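Local coordinates for Tll0287 protein (Thermosynechococcus elongatus, PDB 5B82) that carries a covalently attached heme c in a PAS-like domain and probably serves in redox or sensory chemistry linked to photosynthesis, at residues Glu30-Val34 / Ala81-Gln85; Val34-Glu39 / His130-Arg134. All coordinates share one frame; numbering follows the deposited sequence.

Interaction 1 (Glu30-Val34 / Ala81-Gln85)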
loop_
_atom_site.group_PDB
_atom_site.type_symbol
_atom_site.label_atom_id
_atom_site.label_comp_id
_atom_site.label_asym_id
_atom_site.label_seq_id
_atom_site.Cartn_x
_atom_site.Cartn_y
_atom_site.Cartn_z
ATOM N N GLU A 30 -14.695 8.105 14.111
ATOM C CA GLU A 30 -13.729 8.419 13.056
ATOM C C GLU A 30 -12.526 7.475 13.015
ATOM O O GLU A 30 -12.079 7.056 11.932
ATOM C CB GLU A 30 -13.260 9.874 13.175
ATOM C CG GLU A 30 -12.344 10.293 12.051
ATOM C CD GLU A 30 -12.149 11.796 11.983
ATOM O OE1 GLU A 30 -12.298 12.462 13.030
ATOM O OE2 GLU A 30 -11.856 12.308 10.879
ATOM N N LEU A 31 -11.994 7.140 14.185
ATOM C CA LEU A 31 -10.888 6.189 14.256
ATOM C C LEU A 31 -11.317 4.838 13.661
ATOM O O LEU A 31 -10.605 4.235 12.814
ATOM C CB LEU A 31 -10.445 6.021 15.708
ATOM C CG LEU A 31 -9.963 7.328 16.355
ATOM C CD1 LEU A 31 -9.826 7.159 17.855
ATOM C CD2 LEU A 31 -8.641 7.733 15.749
ATOM N N GLY A 32 -12.502 4.385 14.079
ATOM C CA GLY A 32 -12.997 3.112 13.540
ATOM C C GLY A 32 -13.211 3.147 12.030
ATOM O O GLY A 32 -12.914 2.179 11.317
ATOM N N LYS A 33 -13.752 4.268 11.550
ATOM C CA LYS A 33 -13.964 4.494 10.127
ATOM C C LYS A 33 -12.649 4.411 9.353
ATOM O O LYS A 33 -12.602 3.855 8.248
ATOM C CB LYS A 33 -14.641 5.854 9.889
ATOM C CG LYS A 33 -14.842 6.160 8.421
ATOM C CD LYS A 33 -15.801 7.311 8.175
ATOM C CE LYS A 33 -16.212 7.328 6.699
ATOM N NZ LYS A 33 -17.186 8.402 6.370
ATOM N N VAL A 34 -11.582 4.962 9.924
ATOM C CA VAL A 34 -10.262 4.814 9.305
ATOM C C VAL A 34 -9.838 3.338 9.207
ATOM O O VAL A 34 -9.441 2.861 8.120
ATOM C CB VAL A 34 -9.169 5.607 10.053
ATOM C CG1 VAL A 34 -7.778 5.221 9.531
ATOM C CG2 VAL A 34 -9.381 7.111 9.897
ATOM N N ALA A 81 -12.666 12.773 0.609
ATOM C CA ALA A 81 -14.005 12.691 1.178
ATOM C C ALA A 81 -13.995 12.887 2.688
ATOM O O ALA A 81 -14.975 13.369 3.258
ATOM C CB ALA A 81 -14.651 11.362 0.825
ATOM N N ASN A 82 -12.893 12.521 3.337
ATOM C CA ASN A 82 -12.870 12.552 4.795
ATOM C C ASN A 82 -12.016 13.651 5.439
ATOM O O ASN A 82 -12.043 13.837 6.660
ATOM C CB ASN A 82 -12.460 11.184 5.332
ATOM C CG ASN A 82 -13.518 10.126 5.091
ATOM O OD1 ASN A 82 -14.487 10.016 5.845
ATOM N ND2 ASN A 82 -13.346 9.350 4.032
ATOM N N GLY A 83 -11.267 14.384 4.629
ATOM C CA GLY A 83 -10.337 15.357 5.170
ATOM C C GLY A 83 -9.160 14.678 5.849
ATOM O O GLY A 83 -8.599 15.200 6.817
ATOM N N TRP A 84 -8.801 13.491 5.356
ATOM C CA TRP A 84 -7.624 12.784 5.832
ATOM C C TRP A 84 -6.520 12.907 4.793
ATOM O O TRP A 84 -6.764 13.321 3.665
ATOM C CB TRP A 84 -7.931 11.290 6.019
ATOM C CG TRP A 84 -9.077 10.986 6.940
ATOM C CD1 TRP A 84 -9.565 11.784 7.932
ATOM C CD2 TRP A 84 -9.883 9.795 6.948
ATOM N NE1 TRP A 84 -10.622 11.165 8.558
ATOM C CE2 TRP A 84 -10.839 9.945 7.974
ATOM C CE3 TRP A 84 -9.891 8.621 6.183
ATOM C CZ2 TRP A 84 -11.796 8.969 8.255
ATOM C CZ3 TRP A 84 -10.843 7.643 6.467
ATOM C CH2 TRP A 84 -11.777 7.823 7.496
ATOM N N GLN A 85 -5.301 12.549 5.178
ATOM C CA GLN A 85 -4.272 12.225 4.202
ATOM C C GLN A 85 -4.219 10.706 4.177
ATOM O O GLN A 85 -4.178 10.087 5.230
ATOM C CB GLN A 85 -2.926 12.781 4.640
ATOM C CG GLN A 85 -2.880 14.302 4.630
ATOM C CD GLN A 85 -2.010 14.853 5.724
ATOM O OE1 GLN A 85 -0.823 14.529 5.816
ATOM N NE2 GLN A 85 -2.595 15.681 6.579
#
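The indole of Trp84 lies between the helix that carries Val34 and the side chain of Asn82, and both faces and part of the edge of the ring are met by different groups. Val34 sends CG2 over one face, 3.5 Å from the centre of the six-membered ring of Trp84 and 14° off its normal, a CH-pi contact. The opposite face is covered by Asn82, whose CB stands 3.3 Å above the plane of the Trp84 ring. Two residues of the helix come to the rim instead. Glu30, with CG anti to the backbone N (chi1 -175°) and the chain extended beyond it, brings OE2 into the ring plane, where Trp84 NE1 donates to it over 2.9 Å in a nearly straight bond (170°). That hydrogen reaches the carboxylate on its anti side, somewhat out of its plane. Lys33 lays CG against the benzo edge, 3.6 Å from Trp84 CH2, and its NZ makes a weak hydrogen bond to Asn82 OD1, while Asn82 ND2 turns back to Ile78 O. A leucine in place of Trp84 would probably leave the Glu30 carboxylate without its indole donor and Val34 CG2 without a flat surface to rest on. Gly83, the first residue past helix 69-82, where phi turns positive, leads through Trp84 into strand 85-89; the contact thus ties this turn to the start of helix 28-49, where Val34 also packs on Val178 and Ile180 of strand 172-181.

Interaction 2 (Val34-Glu39 / His130-Arg134)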
loop_
_atom_site.group_PDB
_atom_site.type_symbol
_atom_site.label_atom_id
_atom_site.label_comp_id
_atom_site.label_asym_id
_atom_site.label_seq_id
_atom_site.Cartn_x
_atom_site.Cartn_y
_atom_site.Cartn_z
ATOM N N VAL A 34 -11.582 4.962 9.924
ATOM C CA VAL A 34 -10.262 4.814 9.305
ATOM C C VAL A 34 -9.838 3.338 9.207
ATOM O O VAL A 34 -9.441 2.861 8.120
ATOM C CB VAL A 34 -9.169 5.607 10.053
ATOM C CG1 VAL A 34 -7.778 5.221 9.531
ATOM C CG2 VAL A 34 -9.381 7.111 9.897
ATOM N N VAL A 35 -9.913 2.619 10.330
ATOM C CA VAL A 35 -9.534 1.179 10.280
ATOM C C VAL A 35 -10.322 0.395 9.214
ATOM O O VAL A 35 -9.752 -0.378 8.396
ATOM C CB VAL A 35 -9.679 0.507 11.675
ATOM C CG1 VAL A 35 -9.474 -1.014 11.604
ATOM C CG2 VAL A 35 -8.720 1.158 12.688
ATOM N N THR A 36 -11.632 0.617 9.203
ATOM C CA THR A 36 -12.497 -0.068 8.253
ATOM C C THR A 36 -12.166 0.295 6.808
ATOM O O THR A 36 -12.052 -0.591 5.958
ATOM C CB THR A 36 -13.981 0.212 8.510
ATOM O OG1 THR A 36 -14.332 -0.261 9.813
ATOM C CG2 THR A 36 -14.841 -0.524 7.479
ATOM N N ALA A 37 -12.002 1.588 6.537
ATOM C CA ALA A 37 -11.702 2.052 5.185
ATOM C C ALA A 37 -10.418 1.423 4.666
ATOM O O ALA A 37 -10.371 0.925 3.527
ATOM C CB ALA A 37 -11.587 3.582 5.155
ATOM N N ILE A 38 -9.378 1.443 5.500
ATOM C CA ILE A 38 -8.103 0.857 5.084
ATOM C C ILE A 38 -8.218 -0.654 4.840
ATOM O O ILE A 38 -7.721 -1.179 3.831
ATOM C CB ILE A 38 -6.980 1.163 6.080
ATOM C CG1 ILE A 38 -6.726 2.678 6.111
ATOM C CG2 ILE A 38 -5.695 0.434 5.694
ATOM C CD1 ILE A 38 -6.556 3.284 4.725
ATOM N N GLU A 39 -8.898 -1.346 5.744
ATOM C CA GLU A 39 -9.053 -2.785 5.571
ATOM C C GLU A 39 -9.837 -3.129 4.295
ATOM O O GLU A 39 -9.521 -4.103 3.601
ATOM C CB GLU A 39 -9.665 -3.420 6.821
ATOM C CG GLU A 39 -9.206 -4.865 7.023
ATOM C CD GLU A 39 -7.733 -4.967 7.371
ATOM O OE1 GLU A 39 -7.142 -3.965 7.858
ATOM O OE2 GLU A 39 -7.152 -6.050 7.149
ATOM N N HIS A 130 -2.152 9.251 13.399
ATOM C CA HIS A 130 -1.611 8.567 12.234
ATOM C C HIS A 130 -1.860 7.071 12.391
ATOM O O HIS A 130 -1.483 6.495 13.400
ATOM C CB HIS A 130 -0.099 8.779 12.126
ATOM C CG HIS A 130 0.335 10.208 12.247
ATOM N ND1 HIS A 130 0.515 11.027 11.154
ATOM C CD2 HIS A 130 0.654 10.950 13.329
ATOM C CE1 HIS A 130 0.924 12.216 11.560
ATOM N NE2 HIS A 130 1.021 12.195 12.876
ATOM N N TYR A 131 -2.471 6.453 11.387
ATOM C CA TYR A 131 -2.704 5.021 11.410
ATOM C C TYR A 131 -1.915 4.393 10.283
ATOM O O TYR A 131 -1.909 4.915 9.159
ATOM C CB TYR A 131 -4.198 4.735 11.228
ATOM C CG TYR A 131 -4.587 3.258 11.110
ATOM C CD1 TYR A 131 -4.578 2.419 12.221
ATOM C CD2 TYR A 131 -5.014 2.721 9.898
ATOM C CE1 TYR A 131 -4.965 1.080 12.127
ATOM C CE2 TYR A 131 -5.408 1.368 9.796
ATOM C CZ TYR A 131 -5.381 0.567 10.915
ATOM O OH TYR A 131 -5.772 -0.766 10.820
ATOM N N PHE A 132 -1.241 3.285 10.593
ATOM C CA PHE A 132 -0.448 2.559 9.620
ATOM C C PHE A 132 -0.908 1.110 9.622
ATOM O O PHE A 132 -1.163 0.546 10.671
ATOM C CB PHE A 132 1.032 2.608 9.980
ATOM C CG PHE A 132 1.579 4.019 10.090
ATOM C CD1 PHE A 132 2.073 4.669 8.976
ATOM C CD2 PHE A 132 1.592 4.674 11.310
ATOM C CE1 PHE A 132 2.571 5.987 9.068
ATOM C CE2 PHE A 132 2.095 5.985 11.417
ATOM C CZ PHE A 132 2.581 6.631 10.296
ATOM N N ARG A 133 -0.983 0.516 8.442
ATOM C CA ARG A 133 -1.408 -0.875 8.342
ATOM C C ARG A 133 -0.496 -1.577 7.352
ATOM O O ARG A 133 -0.362 -1.158 6.199
ATOM C CB ARG A 133 -2.890 -0.955 7.945
ATOM C CG ARG A 133 -3.561 -2.349 8.196
ATOM C CD ARG A 133 -3.512 -3.223 6.974
ATOM N NE ARG A 133 -4.283 -4.461 7.159
ATOM C CZ ARG A 133 -3.755 -5.622 7.536
ATOM N NH1 ARG A 133 -2.446 -5.712 7.765
ATOM N NH2 ARG A 133 -4.528 -6.701 7.669
ATOM N N ARG A 134 0.157 -2.640 7.805
ATOM C CA ARG A 134 1.116 -3.332 6.947
ATOM C C ARG A 134 0.459 -3.972 5.719
ATOM O O ARG A 134 -0.710 -4.367 5.743
ATOM C CB ARG A 134 1.927 -4.373 7.741
ATOM C CG ARG A 134 1.406 -5.793 7.653
ATOM C CD ARG A 134 2.114 -6.740 8.643
ATOM N NE ARG A 134 3.409 -7.236 8.184
ATOM C CZ ARG A 134 4.519 -7.221 8.918
ATOM N NH1 ARG A 134 4.497 -6.721 10.150
ATOM N NH2 ARG A 134 5.652 -7.709 8.425
HETATM O O HOH W 1 -7.083 -1.384 8.635
#
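Arg133 grips the carboxylate of Glu39 side-on, giving one nitrogen to each oxygen. The NH2 limb is the straighter: Arg133 NH2 donates to Glu39 OE2 over 2.8 Å at 164°, within the guanidinium plane and onto the syn lone pair. Arg133 NE reaches Glu39 OE1 at 3.0 Å, but with a more bent angle of 144° and a tilt out of the guanidinium plane, the two flat groups not being coplanar. Glu39 gets there by bending at chi2 (68°), which brings its carboxylate up to the Arg133 guanidinium. A water adds a second link: it donates to Glu39 OE1 and to Val35 O and accepts from Tyr131 OH at 2.6 Å, so that the phenol is joined to both the salt bridge and the helix backbone. Farther in, apolar groups of the helix pack against the Tyr131 ring. Val35 CG2 sits over one face in a CH-pi contact, 4.2 Å from the Tyr131 ring centroid; Ile38 CB meets the edge at CE2; and the second methyl of Val34, CG1, approaches Tyr131 CD2 obliquely at 3.7 Å. Ile38 CG2 also rests on Arg133 CB, 3.9 Å away. Within the sheet, Tyr131 also packs on Ala120 and Trp122 of strand 120-125, and Arg133 NH1 bonds to Gln119 OE1. The chemistry is therefore graded across this helix-on-sheet contact, from the buried Val34 and Ile38 to a partly exposed margin where opposite charges, held in a two-bond grip and joined by water to the tyrosine hydroxyl, probably fix the rotation of both Glu39 and Arg133.

Overall arrangement
Helix 28-49 carries both contacts, whose centres lie about 9 Å apart, and Val34 belongs to each. Along the chain the segments alternate: 30-34 and 34-39 follow one another on the helix, then come 81-85, at the junction of helix 69-82 and strand 85-89, and finally 130-134 on strand 128-136. Strand 172-181 runs between these two strands in the antiparallel sheet; interaction 1 fastens the helix to the turn that leads into outer strand 85-89, and interaction 2 to an inner strand. Both belong to the PAS-like framework. Interaction 1 is remote from the heme, whereas in interaction 2 the Arg133 side chain lies about 10 Å from it.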